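PDB 6NAL: thiol-activated cytolysin, which probably acts as a secreted pore-forming toxin, assembling into rings on target membranes as the related cholesterol-dependent cytolysins do. Local coordinates for residues A[192-197]-A[241-246]; A[381-386]-A[402-407]. One frame throughout, in Å; residues are numbered along the deposited sequence.

How the contacts relate
The two contacts lie in separate parts of an elongated molecule, with centres 61 Å apart and nearest atoms about 39 Å apart. Contact 1 comes first along the chain and pairs strands 187-202 and 232-250 in the middle of the large antiparallel sheet; contact 2 follows in the C-terminal beta-sandwich domain, within the hairpin of strands 378-389 and 394-408. They share no sheet. In related cytolysins the first sheet belongs to the domain that refolds to build the pore, while the C-terminal sandwich meets the membrane. Contact 1 is buried and contact 2 lies near the surface; their separation places them in different functional parts if the protein works as its relatives do.

Contact 1 of 2, residues A[192-197]-A[241-246]; sequences RFKQIF and GRQIFL
In the bent antiparallel sheet of the domain that in related cytolysins builds the pore, Phe-193 pairs with Ile-244 and Gln-195 with Arg-242 as hydrogen-bonded pairs of neighbouring central strands. The axes of the two short segments approach to 4.7 Å. Phe-193 N reaches Ile-244 O at 2.8 Å, and Gln-195 N meets Arg-242 O at 2.9 Å; each pair also has the reciprocal bond.

Arg-192, Lys-194, Gln-243 and Phe-245 share one face. The anti torsion of Arg-192 (chi1 -169°) carries its CG over the Phe-245 ring, 3.8 Å from the centroid in a CH-pi contact. A bend at chi3 then turns the guanidinium toward Gln-243, with Lys-194 CD over its centre. The ammonium of Lys-194 goes on to bond Asn-335, while Phe-245 also packs on helix 167-174.

On the other face, Phe-193 meets Leu-246 CD1 at its ring edge, and the extended Arg-242 chain leads away to Ser-297 and Gly-295. Gly-241 CA makes an off-centre CH-pi contact with the Phe-197 ring, whose CZ touches Arg-242 CB at 3.7 Å. Back on the face of Arg-192, its NH1 makes a weak bond to Gln-243 OE1, at 3.4 Å and bent to 126°.

Contact 2 of 2, residues A[381-386]-A[402-407]; sequences TVTWDE and EGNGKD
Asn-404 offers its side-chain amide to the backbone of Val-382 and bonds both its N-H and its C=O. Val-382 N gives a nearly straight bond to Asn-404 OD1 at 2.8 Å, and Asn-404 ND2 returns one to Val-382 O, also at 2.8 Å. In both, the donor stands well above the plane of the accepting carbonyl, 46° out at OD1, although Val-382 O lies in the amide plane of Asn-404. Two bonds thus fix the rotation of the amide, which stands in for a backbone partner.

Two methyls approach Asn-404 ND2 from the same side of the amide plane: Thr-381 CG2 at 3.7 Å and Thr-383 CG2 at 3.8 Å.

What presents the asparagine is a type II turn from Gly-403 to Lys-406, closed by Lys-406 N bonding Gly-403 O, with Gly-405 at the positive phi (78°) usual at its third position.

The turn interrupts strand 394-408, an edge strand of its four-stranded sheet within this chain; just before it the backbone of Trp-401 bonds that of Val-382, the residue Asn-404 also holds. In the C-terminal beta-sandwich domain, this strand forms a hairpin with strand 378-389, whose other side pairs with strand 422-432 through Thr-381 and Lys-428.

Contact 1 of 2, residues A[192-197]-A[241-246]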
loop_
_atom_site.group_PDB
_atom_site.type_symbol
_atom_site.label_atom_id
_atom_site.label_comp_id
_atom_site.label_asym_id
_atom_site.label_seq_id
_atom_site.Cartn_x
_atom_site.Cartn_y
_atom_site.Cartn_z
ATOM N N ARG A 192 -16.063 18.648 -12.355
ATOM C CA ARG A 192 -17.119 19.626 -12.420
ATOM C C ARG A 192 -16.645 20.978 -11.940
ATOM O O ARG A 192 -16.142 21.089 -10.831
ATOM C CB ARG A 192 -18.293 19.215 -11.564
ATOM C CG ARG A 192 -19.469 20.061 -11.824
ATOM C CD ARG A 192 -20.555 19.897 -10.808
ATOM N NE ARG A 192 -20.060 20.042 -9.453
ATOM C CZ ARG A 192 -20.816 19.883 -8.382
ATOM N NH1 ARG A 192 -22.104 19.596 -8.555
ATOM N NH2 ARG A 192 -20.289 20.006 -7.164
ATOM N N PHE A 193 -16.883 22.005 -12.752
ATOM C CA PHE A 193 -16.746 23.406 -12.356
ATOM C C PHE A 193 -18.130 23.978 -12.098
ATOM O O PHE A 193 -18.992 23.894 -12.970
ATOM C CB PHE A 193 -16.067 24.227 -13.452
ATOM C CG PHE A 193 -14.642 23.809 -13.744
ATOM C CD1 PHE A 193 -14.384 22.758 -14.577
ATOM C CD2 PHE A 193 -13.595 24.495 -13.193
ATOM C CE1 PHE A 193 -13.116 22.363 -14.860
ATOM C CE2 PHE A 193 -12.317 24.124 -13.466
ATOM C CZ PHE A 193 -12.066 23.034 -14.308
ATOM N N LYS A 194 -18.359 24.551 -10.913
ATOM C CA LYS A 194 -19.690 25.025 -10.586
ATOM C C LYS A 194 -19.682 26.448 -10.064
ATOM O O LYS A 194 -18.992 26.750 -9.090
ATOM C CB LYS A 194 -20.344 24.123 -9.543
ATOM C CG LYS A 194 -21.838 24.481 -9.185
ATOM C CD LYS A 194 -22.244 23.814 -7.835
ATOM C CE LYS A 194 -23.652 23.314 -7.958
ATOM N NZ LYS A 194 -23.900 21.968 -7.275
ATOM N N GLN A 195 -20.522 27.302 -10.646
ATOM C CA GLN A 195 -20.615 28.679 -10.180
ATOM C C GLN A 195 -22.059 29.070 -9.932
ATOM O O GLN A 195 -22.894 28.953 -10.826
ATOM C CB GLN A 195 -19.992 29.661 -11.177
ATOM C CG GLN A 195 -19.970 31.069 -10.629
ATOM C CD GLN A 195 -19.234 32.052 -11.542
ATOM O OE1 GLN A 195 -18.767 31.675 -12.617
ATOM N NE2 GLN A 195 -19.185 33.326 -11.134
ATOM N N ILE A 196 -22.331 29.592 -8.737
ATOM C CA ILE A 196 -23.647 30.095 -8.361
ATOM C C ILE A 196 -23.704 31.597 -8.618
ATOM O O ILE A 196 -22.960 32.365 -7.993
ATOM C CB ILE A 196 -23.949 29.794 -6.884
ATOM C CG1 ILE A 196 -23.821 28.290 -6.592
ATOM C CG2 ILE A 196 -25.302 30.312 -6.492
ATOM C CD1 ILE A 196 -23.978 27.948 -5.082
ATOM N N PHE A 197 -24.640 32.037 -9.477
ATOM C CA PHE A 197 -24.753 33.471 -9.749
ATOM C C PHE A 197 -25.625 34.140 -8.702
ATOM O O PHE A 197 -25.216 35.127 -8.093
ATOM C CB PHE A 197 -25.312 33.753 -11.158
ATOM C CG PHE A 197 -24.426 33.277 -12.275
ATOM C CD1 PHE A 197 -23.054 33.252 -12.136
ATOM C CD2 PHE A 197 -24.962 32.858 -13.462
ATOM C CE1 PHE A 197 -22.243 32.805 -13.166
ATOM C CE2 PHE A 197 -24.160 32.405 -14.494
ATOM C CZ PHE A 197 -22.794 32.363 -14.336
ATOM N N GLY A 241 -27.222 29.261 -11.600
ATOM C CA GLY A 241 -25.892 29.572 -12.032
ATOM C C GLY A 241 -25.475 28.784 -13.238
ATOM O O GLY A 241 -26.264 28.619 -14.154
ATOM N N ARG A 242 -24.233 28.277 -13.232
ATOM C CA ARG A 242 -23.592 27.692 -14.400
ATOM C C ARG A 242 -22.749 26.506 -13.968
ATOM O O ARG A 242 -22.125 26.522 -12.914
ATOM C CB ARG A 242 -22.689 28.730 -15.075
ATOM C CG ARG A 242 -21.856 28.253 -16.244
ATOM C CD ARG A 242 -21.161 29.516 -16.850
ATOM N NE ARG A 242 -20.108 29.222 -17.805
ATOM C CZ ARG A 242 -20.315 28.958 -19.087
ATOM N NH1 ARG A 242 -21.556 28.960 -19.534
ATOM N NH2 ARG A 242 -19.289 28.730 -19.916
ATOM N N GLN A 243 -22.619 25.540 -14.842
ATOM C CA GLN A 243 -22.040 24.268 -14.477
ATOM C C GLN A 243 -21.363 23.732 -15.727
ATOM O O GLN A 243 -21.923 23.756 -16.820
ATOM C CB GLN A 243 -23.134 23.347 -13.928
ATOM C CG GLN A 243 -22.689 22.361 -12.922
ATOM C CD GLN A 243 -23.828 21.822 -12.080
ATOM O OE1 GLN A 243 -23.605 21.440 -10.939
ATOM N NE2 GLN A 243 -25.034 21.771 -12.628
ATOM N N ILE A 244 -20.146 23.278 -15.543
ATOM C CA ILE A 244 -19.365 22.626 -16.570
ATOM C C ILE A 244 -18.931 21.250 -16.064
ATOM O O ILE A 244 -18.366 21.126 -14.967
ATOM C CB ILE A 244 -18.132 23.466 -16.941
ATOM C CG1 ILE A 244 -18.625 24.864 -17.333
ATOM C CG2 ILE A 244 -17.360 22.748 -18.005
ATOM C CD1 ILE A 244 -17.520 25.874 -17.396
ATOM N N PHE A 245 -19.155 20.232 -16.880
ATOM C CA PHE A 245 -18.713 18.877 -16.592
ATOM C C PHE A 245 -17.718 18.459 -17.648
ATOM O O PHE A 245 -17.972 18.673 -18.829
ATOM C CB PHE A 245 -19.893 17.903 -16.613
ATOM C CG PHE A 245 -20.780 18.009 -15.428
ATOM C CD1 PHE A 245 -21.872 18.831 -15.444
ATOM C CD2 PHE A 245 -20.519 17.266 -14.290
ATOM C CE1 PHE A 245 -22.715 18.920 -14.334
ATOM C CE2 PHE A 245 -21.335 17.351 -13.181
ATOM C CZ PHE A 245 -22.437 18.173 -13.206
ATOM N N LEU A 246 -16.608 17.849 -17.227
ATOM C CA LEU A 246 -15.652 17.216 -18.131
ATOM C C LEU A 246 -15.548 15.726 -17.821
ATOM O O LEU A 246 -15.133 15.343 -16.727
ATOM C CB LEU A 246 -14.270 17.847 -18.001
ATOM C CG LEU A 246 -14.046 19.176 -18.695
ATOM C CD1 LEU A 246 -14.494 20.182 -17.674
ATOM C CD2 LEU A 246 -12.623 19.288 -19.093
#

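Contact 2 of 2, residues A[381-386]-A[402-407]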
loop_
_atom_site.group_PDB
_atom_site.type_symbol
_atom_site.label_atom_id
_atom_site.label_comp_id
_atom_site.label_asym_id
_atom_site.label_seq_id
_atom_site.Cartn_x
_atom_site.Cartn_y
_atom_site.Cartn_z
ATOM N N THR A 381 28.440 -13.268 -6.569
ATOM C CA THR A 381 27.213 -13.919 -6.102
ATOM C C THR A 381 26.067 -12.917 -6.137
ATOM O O THR A 381 26.161 -11.837 -5.537
ATOM C CB THR A 381 27.397 -14.464 -4.694
ATOM O OG1 THR A 381 28.592 -15.239 -4.672
ATOM C CG2 THR A 381 26.242 -15.368 -4.274
ATOM N N VAL A 382 25.008 -13.249 -6.865
ATOM C CA VAL A 382 23.845 -12.383 -6.989
ATOM C C VAL A 382 22.591 -13.194 -6.693
ATOM O O VAL A 382 22.402 -14.273 -7.253
ATOM C CB VAL A 382 23.758 -11.736 -8.372
ATOM C CG1 VAL A 382 22.519 -10.843 -8.401
ATOM C CG2 VAL A 382 25.000 -10.952 -8.658
ATOM N N THR A 383 21.765 -12.699 -5.767
ATOM C CA THR A 383 20.529 -13.352 -5.365
ATOM C C THR A 383 19.407 -12.314 -5.304
ATOM O O THR A 383 19.647 -11.108 -5.226
ATOM C CB THR A 383 20.684 -14.067 -4.007
ATOM O OG1 THR A 383 20.816 -13.081 -2.982
ATOM C CG2 THR A 383 21.921 -15.037 -4.016
ATOM N N TRP A 384 18.173 -12.785 -5.371
ATOM C CA TRP A 384 17.033 -11.881 -5.288
ATOM C C TRP A 384 15.786 -12.692 -5.000
ATOM O O TRP A 384 15.789 -13.924 -5.046
ATOM C CB TRP A 384 16.833 -11.059 -6.566
ATOM C CG TRP A 384 16.587 -11.873 -7.790
ATOM C CD1 TRP A 384 15.393 -12.293 -8.253
ATOM C CD2 TRP A 384 17.574 -12.362 -8.712
ATOM N NE1 TRP A 384 15.564 -13.068 -9.387
ATOM C CE2 TRP A 384 16.894 -13.111 -9.697
ATOM C CE3 TRP A 384 18.961 -12.240 -8.803
ATOM C CZ2 TRP A 384 17.557 -13.736 -10.754
ATOM C CZ3 TRP A 384 19.622 -12.864 -9.856
ATOM C CH2 TRP A 384 18.914 -13.588 -10.824
ATOM N N ASP A 385 14.704 -11.973 -4.739
ATOM C CA ASP A 385 13.415 -12.586 -4.482
ATOM C C ASP A 385 12.481 -12.266 -5.633
ATOM O O ASP A 385 12.506 -11.159 -6.159
ATOM C CB ASP A 385 12.823 -12.073 -3.168
ATOM C CG ASP A 385 13.406 -12.765 -1.932
ATOM O OD1 ASP A 385 13.919 -13.927 -2.048
ATOM O OD2 ASP A 385 13.313 -12.134 -0.837
ATOM N N GLU A 386 11.658 -13.227 -6.028
ATOM C CA GLU A 386 10.654 -12.992 -7.051
ATOM C C GLU A 386 9.249 -13.113 -6.470
ATOM O O GLU A 386 8.915 -14.111 -5.807
ATOM C CB GLU A 386 10.841 -13.957 -8.220
ATOM C CG GLU A 386 11.980 -13.559 -9.156
ATOM C CD GLU A 386 12.328 -14.631 -10.201
ATOM O OE1 GLU A 386 11.498 -15.556 -10.425
ATOM O OE2 GLU A 386 13.436 -14.530 -10.806
ATOM N N GLU A 402 22.663 -17.930 -12.142
ATOM C CA GLU A 402 23.238 -19.251 -12.419
ATOM C C GLU A 402 24.753 -19.233 -12.259
ATOM O O GLU A 402 25.367 -20.257 -11.904
ATOM C CB GLU A 402 22.829 -19.712 -13.830
ATOM C CG GLU A 402 23.650 -19.098 -15.010
ATOM C CD GLU A 402 22.813 -18.903 -16.306
ATOM O OE1 GLU A 402 22.239 -17.791 -16.497
ATOM O OE2 GLU A 402 22.723 -19.856 -17.131
ATOM N N GLY A 403 25.378 -18.059 -12.469
ATOM C CA GLY A 403 26.819 -17.932 -12.377
ATOM C C GLY A 403 27.412 -17.788 -10.993
ATOM O O GLY A 403 28.625 -17.590 -10.875
ATOM N N ASN A 404 26.589 -17.814 -9.948
ATOM C CA ASN A 404 27.056 -17.539 -8.604
ATOM C C ASN A 404 28.194 -18.466 -8.243
ATOM O O ASN A 404 28.187 -19.641 -8.603
ATOM C CB ASN A 404 25.911 -17.708 -7.614
ATOM C CG ASN A 404 24.980 -16.522 -7.634
ATOM O OD1 ASN A 404 25.203 -15.551 -8.373
ATOM N ND2 ASN A 404 23.928 -16.597 -6.870
ATOM N N GLY A 405 29.191 -17.907 -7.557
ATOM C CA GLY A 405 30.330 -18.642 -7.074
ATOM C C GLY A 405 31.400 -18.968 -8.092
ATOM O O GLY A 405 32.529 -19.306 -7.701
ATOM N N LYS A 406 31.101 -18.890 -9.380
ATOM C CA LYS A 406 32.068 -19.351 -10.365
ATOM C C LYS A 406 33.234 -18.366 -10.491
ATOM O O LYS A 406 33.068 -17.141 -10.365
ATOM C CB LYS A 406 31.396 -19.549 -11.723
ATOM C CG LYS A 406 30.508 -20.837 -11.848
ATOM C CD LYS A 406 30.923 -22.024 -10.923
ATOM C CE LYS A 406 30.033 -22.151 -9.664
ATOM N NZ LYS A 406 30.459 -23.229 -8.688
ATOM N N ASP A 407 34.419 -18.917 -10.767
ATOM C CA ASP A 407 35.643 -18.132 -10.879
ATOM C C ASP A 407 35.682 -17.350 -12.183
ATOM O O ASP A 407 35.180 -17.782 -13.217
ATOM C CB ASP A 407 36.861 -19.037 -10.782
ATOM C CG ASP A 407 37.056 -19.617 -9.366
ATOM O OD1 ASP A 407 36.199 -19.370 -8.471
ATOM O OD2 ASP A 407 38.068 -20.341 -9.156
#